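Local coordinates for SsRai1 (Scheffersomyces stipitis, PDB 5BTO), which removes the NAD cap from the 5' ends of RNAs, also hydrolyses other 5' ends, uses a divalent metal cation, and stabilises and stimulates the exoribonuclease RAT1, at residues K82-M87 / I151-R156. Residues are numbered along the deposited sequence; the frame is centred on the assembly and turned at random.
Sequences KNMSDM and IELARR
Met84 reaches from a loop onto helix 149-166 and touches Glu152, Leu153 and Arg156, which lie along little more than one turn. Just ahead of it, Asn83 is turned to other neighbours: its OD1 accepts a hydrogen bond from Arg34, and its side chain rests on Ile78. Met84 starts with CG anti to the carbonyl carbon (chi1 -73°) and runs extended as far as the sulfur. A bend at chi3 (-62°) then sets the methyl against Leu153. CE lies 3.6 Å from Leu153 CG, with CD2 equally near, and the two side chains cross at about a right angle. The sulfur sits in the same corner, with SD 3.8 Å from Glu152 CB. That is an aliphatic contact, because the Glu152 carboxylate bends off at chi2, away from the loop. The contact belongs to the PD-(D/E)XK nuclease fold of the DXO/Dom3Z family, where this loop leads into helix 87-101. Nearer the root of the methionine, Arg156 NH2 comes within 3.6 Å of Met84 CG, which lies at the guanidinium edge, close to its plane. Arg156 runs past Met84 in the opposite direction. Its NH1 makes a long, weak ion pair with Glu80, earlier in the same loop. With an alanine in place of Met84 the sulfur and methyl would be gone, which would probably leave Leu153 and the CB of Glu152 without this apolar neighbour and open a gap between loop and helix. Beyond Met84 the loop turns to the large mixed sheet. Ser85 O accepts a hydrogen bond from Asn146 of strand 142-147, the strand that precedes helix 149-166. Asp86 is the N-cap of helix 87-101, with OD1 bonded to Lys88 N. The carbonyl O of Asp86 is hydrogen-bonded to the hydroxyl of Tyr114, a substrate-binding residue.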
loop_
_atom_site.group_PDB
_atom_site.type_symbol
_atom_site.label_atom_id
_atom_site.label_comp_id
_atom_site.label_asym_id
_atom_site.label_seq_id
_atom_site.Cartn_x
_atom_site.Cartn_y
_atom_site.Cartn_z
ATOM N N LYS A 82 -21.917 -13.199 -25.597
ATOM C CA LYS A 82 -22.517 -14.426 -25.099
ATOM C C LYS A 82 -21.437 -15.256 -24.412
ATOM O O LYS A 82 -21.620 -16.443 -24.144
ATOM C CB LYS A 82 -23.144 -15.216 -26.251
ATOM C CG LYS A 82 -23.956 -14.358 -27.211
ATOM C CD LYS A 82 -24.822 -15.199 -28.137
ATOM C CE LYS A 82 -25.690 -14.312 -29.025
ATOM N NZ LYS A 82 -26.844 -15.050 -29.614
ATOM N N ASN A 83 -20.309 -14.614 -24.120
ATOM C CA ASN A 83 -19.145 -15.328 -23.611
ATOM C C ASN A 83 -18.508 -14.655 -22.395
ATOM O O ASN A 83 -17.359 -14.936 -22.049
ATOM C CB ASN A 83 -18.116 -15.504 -24.730
ATOM C CG ASN A 83 -17.100 -16.587 -24.425
ATOM O OD1 ASN A 83 -17.394 -17.552 -23.720
ATOM N ND2 ASN A 83 -15.893 -16.428 -24.954
ATOM N N MET A 84 -19.257 -13.764 -21.752
ATOM C CA MET A 84 -18.793 -13.140 -20.519
ATOM C C MET A 84 -18.938 -14.110 -19.348
ATOM O O MET A 84 -19.887 -14.897 -19.302
ATOM C CB MET A 84 -19.554 -11.837 -20.245
ATOM C CG MET A 84 -19.147 -10.694 -21.165
ATOM S SD MET A 84 -20.104 -9.183 -20.940
ATOM C CE MET A 84 -21.750 -9.751 -21.379
ATOM N N SER A 85 -17.987 -14.057 -18.417
ATOM C CA SER A 85 -18.020 -14.905 -17.229
ATOM C C SER A 85 -19.373 -14.802 -16.551
ATOM O O SER A 85 -19.858 -13.701 -16.276
ATOM C CB SER A 85 -16.915 -14.518 -16.247
ATOM O OG SER A 85 -15.711 -15.210 -16.535
ATOM N N ASP A 86 -19.960 -15.956 -16.258
ATOM C CA ASP A 86 -21.349 -16.038 -15.841
ATOM C C ASP A 86 -21.492 -16.703 -14.473
ATOM O O ASP A 86 -21.280 -17.909 -14.331
ATOM C CB ASP A 86 -22.121 -16.831 -16.897
ATOM C CG ASP A 86 -23.591 -16.965 -16.578
ATOM O OD1 ASP A 86 -24.101 -16.181 -15.751
ATOM O OD2 ASP A 86 -24.237 -17.852 -17.174
ATOM N N MET A 87 -21.861 -15.922 -13.464
ATOM C CA MET A 87 -22.036 -16.481 -12.136
ATOM C C MET A 87 -23.234 -17.440 -12.103
ATOM O O MET A 87 -23.288 -18.338 -11.271
ATOM C CB MET A 87 -22.184 -15.361 -11.096
ATOM C CG MET A 87 -22.263 -15.823 -9.638
ATOM S SD MET A 87 -20.815 -16.714 -9.003
ATOM C CE MET A 87 -19.517 -15.523 -9.280
ATOM N N ILE A 151 -19.770 -3.152 -17.919
ATOM C CA ILE A 151 -18.411 -2.641 -18.068
ATOM C C ILE A 151 -17.616 -3.502 -19.044
ATOM O O ILE A 151 -16.903 -2.981 -19.906
ATOM C CB ILE A 151 -17.684 -2.535 -16.710
ATOM C CG1 ILE A 151 -18.278 -1.383 -15.891
ATOM C CG2 ILE A 151 -16.182 -2.345 -16.918
ATOM C CD1 ILE A 151 -17.655 -1.210 -14.513
ATOM N N GLU A 152 -17.763 -4.818 -18.924
ATOM C CA GLU A 152 -17.077 -5.739 -19.830
ATOM C C GLU A 152 -17.511 -5.547 -21.274
ATOM O O GLU A 152 -16.683 -5.573 -22.185
ATOM C CB GLU A 152 -17.300 -7.194 -19.411
ATOM C CG GLU A 152 -16.522 -7.578 -18.181
ATOM C CD GLU A 152 -15.061 -7.171 -18.276
ATOM O OE1 GLU A 152 -14.407 -7.498 -19.295
ATOM O OE2 GLU A 152 -14.574 -6.513 -17.333
ATOM N N LEU A 153 -18.812 -5.366 -21.479
ATOM C CA LEU A 153 -19.349 -5.162 -22.821
ATOM C C LEU A 153 -18.772 -3.899 -23.440
ATOM O O LEU A 153 -18.300 -3.907 -24.575
ATOM C CB LEU A 153 -20.875 -5.073 -22.781
ATOM C CG LEU A 153 -21.632 -6.401 -22.683
ATOM C CD1 LEU A 153 -23.123 -6.170 -22.449
ATOM C CD2 LEU A 153 -21.405 -7.231 -23.936
ATOM N N ALA A 154 -18.809 -2.812 -22.679
ATOM C CA ALA A 154 -18.321 -1.531 -23.162
ATOM C C ALA A 154 -16.823 -1.577 -23.433
ATOM O O ALA A 154 -16.333 -0.948 -24.371
ATOM C CB ALA A 154 -18.647 -0.431 -22.164
ATOM N N ARG A 155 -16.103 -2.333 -22.610
ATOM C CA ARG A 155 -14.648 -2.367 -22.667
ATOM C C ARG A 155 -14.122 -3.082 -23.913
ATOM O O ARG A 155 -13.201 -2.597 -24.571
ATOM C CB ARG A 155 -14.094 -3.017 -21.400
ATOM C CG ARG A 155 -12.604 -2.829 -21.179
ATOM C CD ARG A 155 -12.263 -2.929 -19.696
ATOM N NE ARG A 155 -12.568 -1.692 -18.976
ATOM C CZ ARG A 155 -12.632 -1.585 -17.650
ATOM N NH1 ARG A 155 -12.428 -2.647 -16.868
ATOM N NH2 ARG A 155 -12.911 -0.410 -17.106
ATOM N N ARG A 156 -14.709 -4.227 -24.241
ATOM C CA ARG A 156 -14.267 -4.978 -25.413
ATOM C C ARG A 156 -14.563 -4.218 -26.706
ATOM O O ARG A 156 -13.749 -4.207 -27.630
ATOM C CB ARG A 156 -14.893 -6.374 -25.444
ATOM C CG ARG A 156 -14.415 -7.293 -24.324
ATOM C CD ARG A 156 -14.824 -8.736 -24.577
ATOM N NE ARG A 156 -15.482 -9.337 -23.420
ATOM C CZ ARG A 156 -14.878 -10.127 -22.537
ATOM N NH1 ARG A 156 -13.593 -10.424 -22.674
ATOM N NH2 ARG A 156 -15.564 -10.626 -21.514
#